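Local atomic coordinates of glutamate--tRNA ligase (Elizabethkingia anophelis, PDB entry 6B1Z), a protein that catalyses the ATP-dependent attachment of glutamate to tRNA(Glu), as a class I glutamyl-tRNA synthetase. Residues R13-P18 against T224-G229; T31-Y36 against I73-D78; D45-I50 against P77-K82; I50-T55 against P89-E94. All blocks are in the same frame, centred on the assembly; numbering follows the deposited sequence. Where two conformers were deposited one is given.

Contact 1 of 4, residues R13-P18 against T224-G229. With FMT (formic acid), chain C.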
loop_
_atom_site.group_PDB
_atom_site.type_symbol
_atom_site.label_atom_id
_atom_site.label_comp_id
_atom_site.label_asym_id
_atom_site.label_seq_id
_atom_site.Cartn_x
_atom_site.Cartn_y
_atom_site.Cartn_z
ATOM N N ARG A 13 14.519 -13.520 12.607
ATOM C CA ARG A 13 14.940 -12.208 12.118
ATOM C C ARG A 13 14.525 -12.080 10.660
ATOM O O ARG A 13 14.922 -12.905 9.828
ATOM C CB ARG A 13 16.455 -12.025 12.281
ATOM C CG ARG A 13 16.895 -11.962 13.742
ATOM C CD ARG A 13 18.398 -11.891 13.916
ATOM N NE ARG A 13 19.011 -10.791 13.173
ATOM C CZ ARG A 13 18.977 -9.505 13.526
ATOM N NH1 ARG A 13 18.325 -9.101 14.621
ATOM N NH2 ARG A 13 19.576 -8.608 12.754
ATOM N N VAL A 14 13.712 -11.072 10.363
ATOM C CA VAL A 14 13.223 -10.807 9.013
ATOM C C VAL A 14 13.668 -9.407 8.615
ATOM O O VAL A 14 13.979 -8.572 9.462
ATOM C CB VAL A 14 11.685 -10.928 8.915
ATOM C CG1 VAL A 14 11.235 -12.342 9.277
ATOM C CG2 VAL A 14 11.012 -9.880 9.816
ATOM N N ARG A 15 13.679 -9.138 7.310
ATOM C CA ARG A 15 14.028 -7.793 6.868
ATOM C C ARG A 15 13.166 -7.347 5.696
ATOM O O ARG A 15 12.884 -8.111 4.769
ATOM C CB ARG A 15 15.527 -7.675 6.498
ATOM C CG ARG A 15 15.928 -8.177 5.093
ATOM C CD ARG A 15 15.633 -9.660 4.864
ATOM N NE ARG A 15 16.256 -10.136 3.630
ATOM C CZ ARG A 15 15.725 -10.033 2.415
ATOM N NH1 ARG A 15 14.527 -9.479 2.242
ATOM N NH2 ARG A 15 16.400 -10.495 1.359
ATOM N N PHE A 16 12.758 -6.084 5.754
ATOM C CA PHE A 16 12.142 -5.401 4.633
ATOM C C PHE A 16 13.270 -4.696 3.898
ATOM O O PHE A 16 14.014 -3.918 4.517
ATOM C CB PHE A 16 11.081 -4.423 5.149
ATOM C CG PHE A 16 10.292 -3.738 4.071
ATOM C CD1 PHE A 16 9.728 -4.462 3.038
ATOM C CD2 PHE A 16 10.086 -2.360 4.121
ATOM C CE1 PHE A 16 8.993 -3.832 2.055
ATOM C CE2 PHE A 16 9.342 -1.721 3.131
ATOM C CZ PHE A 16 8.800 -2.461 2.101
ATOM N N ALA A 17 13.421 -4.986 2.607
ATOM C CA ALA A 17 14.557 -4.512 1.818
ATOM C C ALA A 17 14.051 -3.774 0.590
ATOM O O ALA A 17 14.219 -4.244 -0.538
ATOM C CB ALA A 17 15.468 -5.676 1.434
ATOM N N PRO A 18 13.424 -2.616 0.789
ATOM C CA PRO A 18 13.081 -1.740 -0.330
ATOM C C PRO A 18 14.299 -0.984 -0.844
ATOM O O PRO A 18 15.237 -0.658 -0.099
ATOM C CB PRO A 18 12.069 -0.776 0.297
ATOM C CG PRO A 18 12.587 -0.589 1.683
ATOM C CD PRO A 18 13.117 -1.976 2.081
ATOM N N THR A 224 16.756 -15.075 9.256
ATOM C CA THR A 224 16.271 -16.455 9.267
ATOM C C THR A 224 15.200 -16.736 8.218
ATOM O O THR A 224 15.086 -17.881 7.756
ATOM C CB THR A 224 15.710 -16.812 10.648
ATOM O OG1 THR A 224 14.587 -15.976 10.955
ATOM C CG2 THR A 224 16.776 -16.653 11.737
ATOM N N HIS A 225 14.398 -15.736 7.857
ATOM C CA HIS A 225 13.276 -15.922 6.944
ATOM C C HIS A 225 13.241 -14.745 5.991
ATOM O O HIS A 225 13.116 -13.592 6.433
ATOM C CB HIS A 225 11.943 -16.024 7.695
ATOM C CG HIS A 225 11.833 -17.219 8.588
ATOM N ND1 HIS A 225 12.478 -17.300 9.803
ATOM C CD2 HIS A 225 11.142 -18.375 8.448
ATOM C CE1 HIS A 225 12.192 -18.457 10.373
ATOM N NE2 HIS A 225 11.375 -19.124 9.575
ATOM N N VAL A 226 13.343 -15.034 4.698
ATOM C CA VAL A 226 13.267 -14.029 3.642
ATOM C C VAL A 226 11.854 -14.087 3.073
ATOM O O VAL A 226 11.494 -15.058 2.400
ATOM C CB VAL A 226 14.321 -14.280 2.554
ATOM C CG1 VAL A 226 14.106 -13.372 1.356
ATOM C CG2 VAL A 226 15.713 -14.088 3.133
ATOM N N ILE A 227 11.066 -13.049 3.338
ATOM C CA ILE A 227 9.692 -12.927 2.866
ATOM C C ILE A 227 9.685 -11.854 1.795
ATOM O O ILE A 227 10.064 -10.710 2.067
ATOM C CB ILE A 227 8.733 -12.559 4.005
ATOM C CG1 ILE A 227 8.795 -13.586 5.140
ATOM C CG2 ILE A 227 7.311 -12.405 3.457
ATOM C CD1 ILE A 227 8.044 -13.186 6.428
ATOM N N ARG A 228 9.277 -12.211 0.579
ATOM C CA ARG A 228 9.390 -11.259 -0.525
ATOM C C ARG A 228 8.427 -11.640 -1.644
ATOM O O ARG A 228 7.784 -12.692 -1.605
ATOM C CB ARG A 228 10.836 -11.193 -1.030
ATOM C CG ARG A 228 11.329 -12.481 -1.649
ATOM C CD ARG A 228 12.836 -12.414 -1.909
ATOM N NE ARG A 228 13.275 -13.624 -2.601
ATOM C CZ ARG A 228 14.547 -13.965 -2.807
ATOM N NH1 ARG A 228 15.533 -13.204 -2.342
ATOM N NH2 ARG A 228 14.821 -15.087 -3.464
ATOM N N GLY A 229 8.335 -10.757 -2.662
ATOM C CA GLY A 229 7.413 -10.990 -3.761
ATOM C C GLY A 229 7.884 -12.049 -4.745
ATOM O O GLY A 229 9.078 -12.317 -4.889
HETATM C C FMT C . 14.703 -9.528 -1.445
HETATM O O1 FMT C . 13.858 -9.283 -0.576
HETATM O O2 FMT C . 15.517 -10.464 -1.381
HETATM O O HOH W 1 12.230 -11.120 5.457
#

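Contact 2 of 4, residues T31-Y36 against I73-D78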
loop_
_atom_site.group_PDB
_atom_site.type_symbol
_atom_site.label_atom_id
_atom_site.label_comp_id
_atom_site.label_asym_id
_atom_site.label_seq_id
_atom_site.Cartn_x
_atom_site.Cartn_y
_atom_site.Cartn_z
ATOM N N THR A 31 4.272 -6.855 1.933
ATOM C CA THR A 31 5.484 -7.569 2.320
ATOM C C THR A 31 6.000 -7.078 3.664
ATOM O O THR A 31 6.312 -7.880 4.559
ATOM C CB THR A 31 6.546 -7.421 1.236
ATOM O OG1 THR A 31 6.101 -8.121 0.067
ATOM C CG2 THR A 31 7.877 -8.024 1.730
ATOM N N ALA A 32 6.086 -5.752 3.834
ATOM C CA ALA A 32 6.508 -5.198 5.116
ATOM C C ALA A 32 5.592 -5.653 6.249
ATOM O O ALA A 32 6.074 -6.010 7.330
ATOM C CB ALA A 32 6.537 -3.663 5.045
ATOM N N LEU A 33 4.274 -5.655 6.018
ATOM C CA LEU A 33 3.333 -6.080 7.048
ATOM C C LEU A 33 3.558 -7.530 7.439
ATOM O O LEU A 33 3.593 -7.860 8.632
ATOM C CB LEU A 33 1.895 -5.872 6.570
ATOM C CG LEU A 33 0.820 -6.433 7.502
ATOM C CD1 LEU A 33 0.774 -5.702 8.850
ATOM C CD2 LEU A 33 -0.527 -6.375 6.826
ATOM N N TYR A 34 3.700 -8.416 6.447
ATOM C CA TYR A 34 3.896 -9.826 6.780
ATOM C C TYR A 34 5.241 -10.053 7.475
ATOM O O TYR A 34 5.329 -10.906 8.371
ATOM C CB TYR A 34 3.740 -10.696 5.523
ATOM C CG TYR A 34 2.314 -10.827 4.983
ATOM C CD1 TYR A 34 1.208 -10.286 5.656
ATOM C CD2 TYR A 34 2.075 -11.498 3.793
ATOM C CE1 TYR A 34 -0.083 -10.416 5.136
ATOM C CE2 TYR A 34 0.788 -11.638 3.276
ATOM C CZ TYR A 34 -0.282 -11.095 3.945
ATOM O OH TYR A 34 -1.535 -11.252 3.420
ATOM N N ASP A 35 6.288 -9.301 7.098
ATOM C CA ASP A 35 7.531 -9.290 7.876
ATOM C C ASP A 35 7.271 -8.951 9.338
ATOM O O ASP A 35 7.747 -9.637 10.255
ATOM C CB ASP A 35 8.503 -8.246 7.319
ATOM C CG ASP A 35 9.244 -8.695 6.101
ATOM O OD1 ASP A 35 9.658 -9.877 6.037
ATOM O OD2 ASP A 35 9.458 -7.828 5.209
ATOM N N TYR A 36 6.563 -7.841 9.564
ATOM C CA TYR A 36 6.313 -7.352 10.914
ATOM C C TYR A 36 5.491 -8.351 11.715
ATOM O O TYR A 36 5.847 -8.707 12.847
ATOM C CB TYR A 36 5.596 -6.005 10.819
ATOM C CG TYR A 36 5.358 -5.304 12.136
ATOM C CD1 TYR A 36 6.404 -4.714 12.833
ATOM C CD2 TYR A 36 4.078 -5.218 12.674
ATOM C CE1 TYR A 36 6.182 -4.063 14.029
ATOM C CE2 TYR A 36 3.847 -4.572 13.867
ATOM C CZ TYR A 36 4.906 -3.998 14.549
ATOM O OH TYR A 36 4.678 -3.356 15.749
ATOM N N ILE A 73 1.515 3.555 9.541
ATOM C CA ILE A 73 0.822 2.288 9.751
ATOM C C ILE A 73 1.091 1.703 11.136
ATOM O O ILE A 73 0.272 0.931 11.650
ATOM C CB ILE A 73 1.225 1.313 8.636
ATOM C CG1 ILE A 73 0.777 1.851 7.274
ATOM C CG2 ILE A 73 0.652 -0.063 8.889
ATOM C CD1 ILE A 73 1.534 1.231 6.112
ATOM N N GLY A 74 2.203 2.065 11.765
ATOM C CA GLY A 74 2.518 1.561 13.087
ATOM C C GLY A 74 3.421 0.342 13.107
ATOM O O GLY A 74 3.267 -0.518 13.983
ATOM N N MET A 75 4.379 0.241 12.167
ATOM C CA MET A 75 5.288 -0.904 12.057
ATOM C C MET A 75 6.732 -0.398 12.030
ATOM O O MET A 75 7.388 -0.453 10.982
ATOM C CB MET A 75 4.993 -1.729 10.811
ATOM C CG MET A 75 3.555 -2.106 10.620
ATOM S SD MET A 75 3.395 -3.264 9.247
ATOM C CE MET A 75 3.854 -2.261 7.831
ATOM N N VAL A 76 7.229 0.064 13.171
ATOM C CA VAL A 76 8.555 0.686 13.251
ATOM C C VAL A 76 9.622 -0.405 13.304
ATOM O O VAL A 76 9.535 -1.312 14.150
ATOM C CB VAL A 76 8.646 1.595 14.469
ATOM C CG1 VAL A 76 10.022 2.238 14.546
ATOM C CG2 VAL A 76 7.543 2.671 14.438
ATOM N N PRO A 77 10.646 -0.338 12.453
ATOM C CA PRO A 77 11.701 -1.353 12.485
ATOM C C PRO A 77 12.473 -1.356 13.798
ATOM O O PRO A 77 12.704 -0.317 14.421
ATOM C CB PRO A 77 12.610 -0.952 11.316
ATOM C CG PRO A 77 11.728 -0.128 10.415
ATOM C CD PRO A 77 10.807 0.600 11.330
ATOM N N ASP A 78 12.901 -2.554 14.190
ATOM C CA ASP A 78 13.776 -2.706 15.351
ATOM C C ASP A 78 15.211 -2.295 15.043
ATOM O O ASP A 78 15.942 -1.857 15.945
ATOM C CB ASP A 78 13.752 -4.166 15.819
ATOM C CG ASP A 78 12.375 -4.616 16.253
ATOM O OD1 ASP A 78 11.781 -3.949 17.131
ATOM O OD2 ASP A 78 11.870 -5.618 15.706
HETATM O O HOH W 2 5.889 -0.710 15.688
#

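Contact 3 of 4, residues D45-I50 against P77-K82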
loop_
_atom_site.group_PDB
_atom_site.type_symbol
_atom_site.label_atom_id
_atom_site.label_comp_id
_atom_site.label_asym_id
_atom_site.label_seq_id
_atom_site.Cartn_x
_atom_site.Cartn_y
_atom_site.Cartn_z
ATOM N N ASP A 45 12.818 -10.108 15.439
ATOM C CA ASP A 45 13.288 -8.781 15.048
ATOM C C ASP A 45 12.896 -8.437 13.616
ATOM O O ASP A 45 12.970 -9.283 12.718
ATOM C CB ASP A 45 14.812 -8.689 15.169
ATOM C CG ASP A 45 15.323 -9.139 16.525
ATOM O OD1 ASP A 45 14.691 -8.783 17.545
ATOM O OD2 ASP A 45 16.364 -9.836 16.580
ATOM N N PHE A 46 12.524 -7.176 13.403
ATOM C CA PHE A 46 12.124 -6.646 12.103
ATOM C C PHE A 46 13.155 -5.599 11.689
ATOM O O PHE A 46 13.295 -4.569 12.357
ATOM C CB PHE A 46 10.702 -6.072 12.203
ATOM C CG PHE A 46 10.216 -5.320 10.982
ATOM C CD1 PHE A 46 10.233 -5.899 9.728
ATOM C CD2 PHE A 46 9.643 -4.054 11.127
ATOM C CE1 PHE A 46 9.749 -5.207 8.613
ATOM C CE2 PHE A 46 9.159 -3.363 10.014
ATOM C CZ PHE A 46 9.208 -3.947 8.766
ATOM N N ILE A 47 13.887 -5.880 10.616
ATOM C CA ILE A 47 15.011 -5.071 10.152
ATOM C C ILE A 47 14.589 -4.332 8.890
ATOM O O ILE A 47 13.925 -4.907 8.020
ATOM C CB ILE A 47 16.248 -5.960 9.871
ATOM C CG1 ILE A 47 16.923 -6.425 11.164
ATOM C CG2 ILE A 47 17.288 -5.231 8.996
ATOM C CD1 ILE A 47 16.226 -7.515 11.921
ATOM N N LEU A 48 14.969 -3.058 8.779
ATOM C CA LEU A 48 14.849 -2.319 7.523
ATOM C C LEU A 48 16.243 -2.135 6.943
ATOM O O LEU A 48 17.114 -1.536 7.591
ATOM C CB LEU A 48 14.184 -0.953 7.742
ATOM C CG LEU A 48 14.156 -0.045 6.504
ATOM C CD1 LEU A 48 13.246 -0.610 5.401
ATOM C CD2 LEU A 48 13.662 1.345 6.921
ATOM N N ARG A 49 16.467 -2.674 5.744
ATOM C CA ARG A 49 17.731 -2.528 5.040
ATOM C C ARG A 49 17.468 -1.782 3.741
ATOM O O ARG A 49 16.637 -2.206 2.926
ATOM C CB ARG A 49 18.387 -3.890 4.780
ATOM C CG ARG A 49 19.789 -3.763 4.190
ATOM C CD ARG A 49 20.527 -5.102 4.118
ATOM N NE ARG A 49 19.918 -5.993 3.122
ATOM C CZ ARG A 49 19.579 -7.260 3.341
ATOM N NH1 ARG A 49 19.785 -7.830 4.521
ATOM N NH2 ARG A 49 19.059 -7.972 2.358
ATOM N N ILE A 50 18.148 -0.660 3.559
ATOM C CA ILE A 50 17.941 0.189 2.392
ATOM C C ILE A 50 18.823 -0.315 1.255
ATOM O O ILE A 50 20.049 -0.428 1.387
ATOM C CB ILE A 50 18.220 1.662 2.720
ATOM C CG1 ILE A 50 17.229 2.161 3.775
ATOM C CG2 ILE A 50 18.179 2.517 1.439
ATOM C CD1 ILE A 50 15.763 2.057 3.386
ATOM N N PRO A 77 10.646 -0.338 12.453
ATOM C CA PRO A 77 11.701 -1.353 12.485
ATOM C C PRO A 77 12.473 -1.356 13.798
ATOM O O PRO A 77 12.704 -0.317 14.421
ATOM C CB PRO A 77 12.610 -0.952 11.316
ATOM C CG PRO A 77 11.728 -0.128 10.415
ATOM C CD PRO A 77 10.807 0.600 11.330
ATOM N N ASP A 78 12.901 -2.554 14.190
ATOM C CA ASP A 78 13.776 -2.706 15.351
ATOM C C ASP A 78 15.211 -2.295 15.043
ATOM O O ASP A 78 15.942 -1.857 15.945
ATOM C CB ASP A 78 13.752 -4.166 15.819
ATOM C CG ASP A 78 12.375 -4.616 16.253
ATOM O OD1 ASP A 78 11.781 -3.949 17.131
ATOM O OD2 ASP A 78 11.870 -5.618 15.706
ATOM N N GLU A 79 15.628 -2.460 13.789
ATOM C CA GLU A 79 16.958 -2.117 13.300
ATOM C C GLU A 79 16.770 -1.420 11.962
ATOM O O GLU A 79 15.972 -1.880 11.145
ATOM C CB GLU A 79 17.834 -3.370 13.138
ATOM C CG GLU A 79 18.005 -4.137 14.450
ATOM C CD GLU A 79 18.684 -5.483 14.302
ATOM O OE1 GLU A 79 19.462 -5.702 13.338
ATOM O OE2 GLU A 79 18.444 -6.337 15.191
ATOM N N SER A 80 17.469 -0.293 11.758
ATOM C CA SER A 80 17.271 0.536 10.569
ATOM C C SER A 80 18.337 1.623 10.541
ATOM O O SER A 80 19.045 1.820 11.536
ATOM C CB SER A 80 15.876 1.175 10.576
ATOM O OG SER A 80 15.791 2.119 11.630
ATOM N N PRO A 81 18.470 2.375 9.447
ATOM C CA PRO A 81 19.375 3.538 9.503
ATOM C C PRO A 81 18.976 4.544 10.572
ATOM O O PRO A 81 19.849 5.139 11.217
ATOM C CB PRO A 81 19.279 4.120 8.083
ATOM C CG PRO A 81 18.887 2.969 7.227
ATOM C CD PRO A 81 17.972 2.118 8.077
ATOM N N LYS A 82 17.673 4.742 10.797
ATOM C CA LYS A 82 17.236 5.731 11.782
ATOM C C LYS A 82 17.478 5.244 13.206
ATOM O O LYS A 82 17.842 6.034 14.087
ATOM C CB LYS A 82 15.751 6.053 11.571
ATOM C CG LYS A 82 15.160 7.113 12.475
ATOM C CD LYS A 82 13.762 7.484 11.977
ATOM C CE LYS A 82 13.150 8.631 12.767
ATOM N NZ LYS A 82 11.867 9.082 12.143
#

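Contact 4 of 4, residues I50-T55 against P89-E94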
loop_
_atom_site.group_PDB
_atom_site.type_symbol
_atom_site.label_atom_id
_atom_site.label_comp_id
_atom_site.label_asym_id
_atom_site.label_seq_id
_atom_site.Cartn_x
_atom_site.Cartn_y
_atom_site.Cartn_z
ATOM N N ILE A 50 18.148 -0.660 3.559
ATOM C CA ILE A 50 17.941 0.189 2.392
ATOM C C ILE A 50 18.823 -0.315 1.255
ATOM O O ILE A 50 20.049 -0.428 1.387
ATOM C CB ILE A 50 18.220 1.662 2.720
ATOM C CG1 ILE A 50 17.229 2.161 3.775
ATOM C CG2 ILE A 50 18.179 2.517 1.439
ATOM C CD1 ILE A 50 15.763 2.057 3.386
ATOM N N GLU A 51 18.185 -0.643 0.135
ATOM C CA GLU A 51 18.866 -1.252 -0.998
ATOM C C GLU A 51 19.255 -0.163 -1.991
ATOM O O GLU A 51 18.651 -0.004 -3.052
ATOM C CB GLU A 51 17.958 -2.288 -1.636
ATOM C CG GLU A 51 17.352 -3.211 -0.623
ATOM C CD GLU A 51 18.251 -4.376 -0.334
ATOM O OE1 GLU A 51 18.523 -5.118 -1.305
ATOM O OE2 GLU A 51 18.705 -4.523 0.828
ATOM N N ASP A 52 20.276 0.605 -1.615
ATOM C CA ASP A 52 20.651 1.792 -2.370
ATOM C C ASP A 52 21.976 1.634 -3.111
ATOM O O ASP A 52 22.706 2.612 -3.281
ATOM C CB ASP A 52 20.698 3.025 -1.459
ATOM C CG ASP A 52 21.744 2.913 -0.353
ATOM O OD1 ASP A 52 22.151 1.779 -0.021
ATOM O OD2 ASP A 52 22.151 3.970 0.185
ATOM N N THR A 53 22.300 0.426 -3.596
ATOM C CA THR A 53 23.518 0.291 -4.395
ATOM C C THR A 53 23.334 0.685 -5.855
ATOM O O THR A 53 24.333 0.925 -6.543
ATOM C CB THR A 53 24.072 -1.137 -4.354
ATOM O OG1 THR A 53 23.065 -2.065 -4.768
ATOM C CG2 THR A 53 24.562 -1.482 -2.953
ATOM N N ASP A 54 22.099 0.749 -6.356
ATOM C CA ASP A 54 21.874 1.165 -7.744
ATOM C C ASP A 54 21.699 2.683 -7.749
ATOM O O ASP A 54 20.590 3.221 -7.799
ATOM C CB ASP A 54 20.677 0.439 -8.347
ATOM C CG ASP A 54 20.638 0.543 -9.864
ATOM O OD1 ASP A 54 21.532 1.198 -10.439
ATOM O OD2 ASP A 54 19.715 -0.031 -10.476
ATOM N N THR A 55 22.841 3.370 -7.702
ATOM C CA THR A 55 22.868 4.814 -7.487
ATOM C C THR A 55 22.097 5.581 -8.557
ATOM O O THR A 55 21.545 6.649 -8.273
ATOM C CB THR A 55 24.319 5.295 -7.435
ATOM O OG1 THR A 55 25.098 4.381 -6.652
ATOM C CG2 THR A 55 24.406 6.682 -6.816
ATOM N N PRO A 89 26.312 -0.857 8.931
ATOM C CA PRO A 89 25.295 0.017 8.329
ATOM C C PRO A 89 24.103 -0.723 7.748
ATOM O O PRO A 89 24.241 -1.795 7.159
ATOM C CB PRO A 89 26.056 0.728 7.201
ATOM C CG PRO A 89 27.515 0.556 7.532
ATOM C CD PRO A 89 27.586 -0.796 8.190
ATOM N N TYR A 90 22.926 -0.125 7.900
ATOM C CA TYR A 90 21.718 -0.683 7.308
ATOM C C TYR A 90 21.401 -0.066 5.953
ATOM O O TYR A 90 20.302 -0.282 5.435
ATOM C CB TYR A 90 20.530 -0.535 8.279
ATOM C CG TYR A 90 20.709 -1.432 9.483
ATOM C CD1 TYR A 90 20.347 -2.771 9.427
ATOM C CD2 TYR A 90 21.292 -0.944 10.664
ATOM C CE1 TYR A 90 20.548 -3.615 10.514
ATOM C CE2 TYR A 90 21.498 -1.779 11.758
ATOM C CZ TYR A 90 21.111 -3.105 11.679
ATOM O OH TYR A 90 21.313 -3.944 12.746
ATOM N N ARG A 91 22.334 0.682 5.367
ATOM C CA ARG A 91 22.272 1.066 3.956
ATOM C C ARG A 91 23.364 0.328 3.204
ATOM O O ARG A 91 24.531 0.357 3.606
ATOM C CB ARG A 91 22.459 2.568 3.757
ATOM C CG ARG A 91 21.471 3.438 4.471
ATOM C CD ARG A 91 21.736 4.880 4.105
ATOM N NE ARG A 91 20.796 5.791 4.756
ATOM C CZ ARG A 91 21.159 6.801 5.535
ATOM N NH1 ARG A 91 22.449 7.052 5.748
ATOM N NH2 ARG A 91 20.237 7.595 6.088
ATOM N N GLN A 92 22.988 -0.328 2.105
ATOM C CA GLN A 92 23.961 -1.145 1.382
ATOM C C GLN A 92 25.060 -0.300 0.746
ATOM O O GLN A 92 26.200 -0.780 0.597
ATOM C CB GLN A 92 23.229 -1.996 0.345
ATOM C CG GLN A 92 22.362 -3.070 1.011
ATOM C CD GLN A 92 21.809 -4.084 0.037
ATOM O OE1 GLN A 92 21.254 -3.728 -1.000
ATOM N NE2 GLN A 92 21.935 -5.351 0.383
ATOM N N SER A 93 24.769 0.961 0.396
ATOM C CA SER A 93 25.802 1.837 -0.161
ATOM C C SER A 93 26.959 2.064 0.808
ATOM O O SER A 93 28.037 2.495 0.385
ATOM C CB SER A 93 25.213 3.190 -0.570
ATOM O OG SER A 93 24.721 3.921 0.546
ATOM N N GLU A 94 26.762 1.765 2.090
ATOM C CA GLU A 94 27.746 2.028 3.124
ATOM C C GLU A 94 28.490 0.773 3.558
ATOM O O GLU A 94 29.234 0.816 4.548
ATOM C CB GLU A 94 27.050 2.691 4.314
ATOM C CG GLU A 94 26.490 4.058 3.938
ATOM C CD GLU A 94 25.617 4.662 5.017
ATOM O OE1 GLU A 94 25.489 4.032 6.082
ATOM O OE2 GLU A 94 25.056 5.760 4.793
#

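Contact 1 of 4, residues R13-P18 against T224-G229
Thr224 OG1 is held by two groups: Arg13 N donates to it across the contact at 3.0 Å, nearly straight, while ND1 of the adjacent His225 lies 2.7 Å from OG1 with the hydroxyl oxygen in the imidazole plane. A chi1 of 62° sets OG1 between its own backbone N and carbonyl carbon, and hydroxyl and N together clasp Arg13, because Thr224 N also donates to Arg13 O at 2.9 Å; His225 N adds a weak bond to the same carbonyl. Strands 13-16 and 225-229 belong to the Rossmann-type catalytic domain of class I synthetases, and here they run in the same direction but splay by 30°. Further along, water 1 fills in for direct pairing, accepting from Arg15 N and Ile227 N, with His225 O 2.8 Å from the water as a likely acceptor. Val14 CG1 packs against His225 CB at 4.1 Å. The Arg15 chain bends at chi2 (-61°), which turns CD; further out, Val226 CG1 lies over one face of the guanidinium, toward its rim. Arg15 NH1 and NH2 donate to O1 and O2 of a formic acid molecule, and Arg228 NH1 reaches that same O2 at 2.9 Å, whereas Arg15 NE is tied to Asp218. The formic acid probably came from the crystallisation liquor, but a carboxyl group forked by Arg15 is consistent with this being the pocket for the glutamate substrate.

Contact 2 of 4, residues T31-Y36 against I73-D78
A Schellman motif ends helix 62-73 at Gly74, and the residues that follow it lie against helix 26-41, with Met75 applied to the Tyr36 ring. Gly74, the C-prime residue, has a phi of 95°, and at these backbone angles a CB would collide with the carbonyl O of Ile73; the motif's two bonds run from Met75 N to Leu70 O and from Gly74 N to Glu71 O. The turn delivers Met75 to the neighbouring helix. Met75 was deposited in two conformers; in the one described here, its CB sits over the centre of the Tyr36 ring, 3.9 Å from the centroid, in a CH-pi contact, and CG follows over the same face at 3.8 Å from Tyr36 CD2. The sulfur lies obliquely to the ring, 42° off the normal, as a Met-aromatic contact, and also reaches Leu33, where Met75 SD is 3.6 Å from Leu33 CD1. The two side chains of Leu33 and Met75 cross at about a right angle. A bend at chi3 (-67°) places CE 4.1 Å from Ala32 CB. Met327 of helix 327-333 touches Leu33, Tyr36 and Met75 alike. At the far end of the ring, water 2 lies 2.9 Å from Tyr36 OH, donates to Gly74 O and accepts from Val76 N at 3.0 Å.

Contact 3 of 4, residues D45-I50 against P77-K82
With CG anti to the carbonyl carbon in Glu79 (chi1 -59°) and CG1 likewise in Ile47 (chi1 -75°), the two side chains lie side by side and point the same way, and the Glu79 chain, extended beyond CG, carries OE1 to 3.4 Å from Ile47 CG1. Asp78 grips Phe46 twice: OD2 accepts from Phe46 N at 2.9 Å through its anti lone pair, and Asp78 N donates to Phe46 O at 2.8 Å. Leu48 N makes a straight bond to Glu79 O, and with a weak bond from Glu79 N to Phe46 O this gives a single bridge of Ile47 with Glu79. Pro77 CG wedges against Leu48 CB at 3.7 Å and Pro81 CG against Ile50 CG1 at 3.9 Å. Leu48 O is buried here without a polar partner. The carboxylates of Asp45 and Glu79 come close, and Arg13 NH1 salt-bridges both, probably easing their repulsion; Glu79 OE1 also bonds Tyr90 OH, and Asp78 OD2 meets Lys40. The 77-82 loop thus lines one edge of strand 45-48, whose opposite edge pairs in parallel with strand 13-16, while helix 62-73 touches Leu48 through Met67.

Contact 4 of 4, residues I50-T55 against P89-E94
Gln92 runs from the short 3-10 segment 92-93 across the 50-55 loop. Its CB meets Thr53 CG2 at 3.6 Å, and CG lies 3.5 Å from Ile50 O. CD comes up to the Glu51 carboxylate, the amide and carboxylate planes being 38° apart, and OE1 ends 3.1 Å from Glu51 OE1. These are two acceptors and make no bond with each other; the amide is fixed instead through NE2, which donates to Asp217 and Asn214, while Glu51 OE2 is held by Arg49. The backbones form a single bridge, Ile50 with Arg91: Ile50 N donates to Tyr90 O at 2.9 Å and Gln92 N to Ile50 O at 3.0 Å. Asp52 takes two bonds from Ser93. Its OD1 accepts from Ser93 N at 2.8 Å on the syn side, 35° out of the carboxylate plane, and OD2 receives the Ser93 OG hydroxyl at 2.6 Å from above that plane. The Arg91 chain is extended as far as NE, which pairs with Glu63, and NH1 forms a salt bridge with Glu94 OE2. The loop after strand 45-48 puts the Glu51 side chain about 3 Å from a bound formic acid, probably from the crystallisation liquor, a position consistent with the substrate pocket of the class I catalytic domain.

In the fold
All four contacts lie within the class I catalytic domain, on or next to two parallel strands, 13-16 and 45-48, which helix 26-41 joins in a beta-alpha-beta crossover of the Rossmann-type domain. Along the chain, contacts 2, 3 and 4 fall between the two segments of contact 1. Contacts 1, 2 and 3 have centres about 10 to 11 Å apart; contact 4 lies about 13 Å from contact 3 and about 19 Å from contact 2. Contacts 2 and 3 share Pro77 and Asp78, contacts 3 and 4 Ile50. Arg13 to Glu79 and a probable hydrogen bond between Pro18 O and Glu51 N tie both loops to the sheet. Contacts 1 and 4 probably border the substrate pocket.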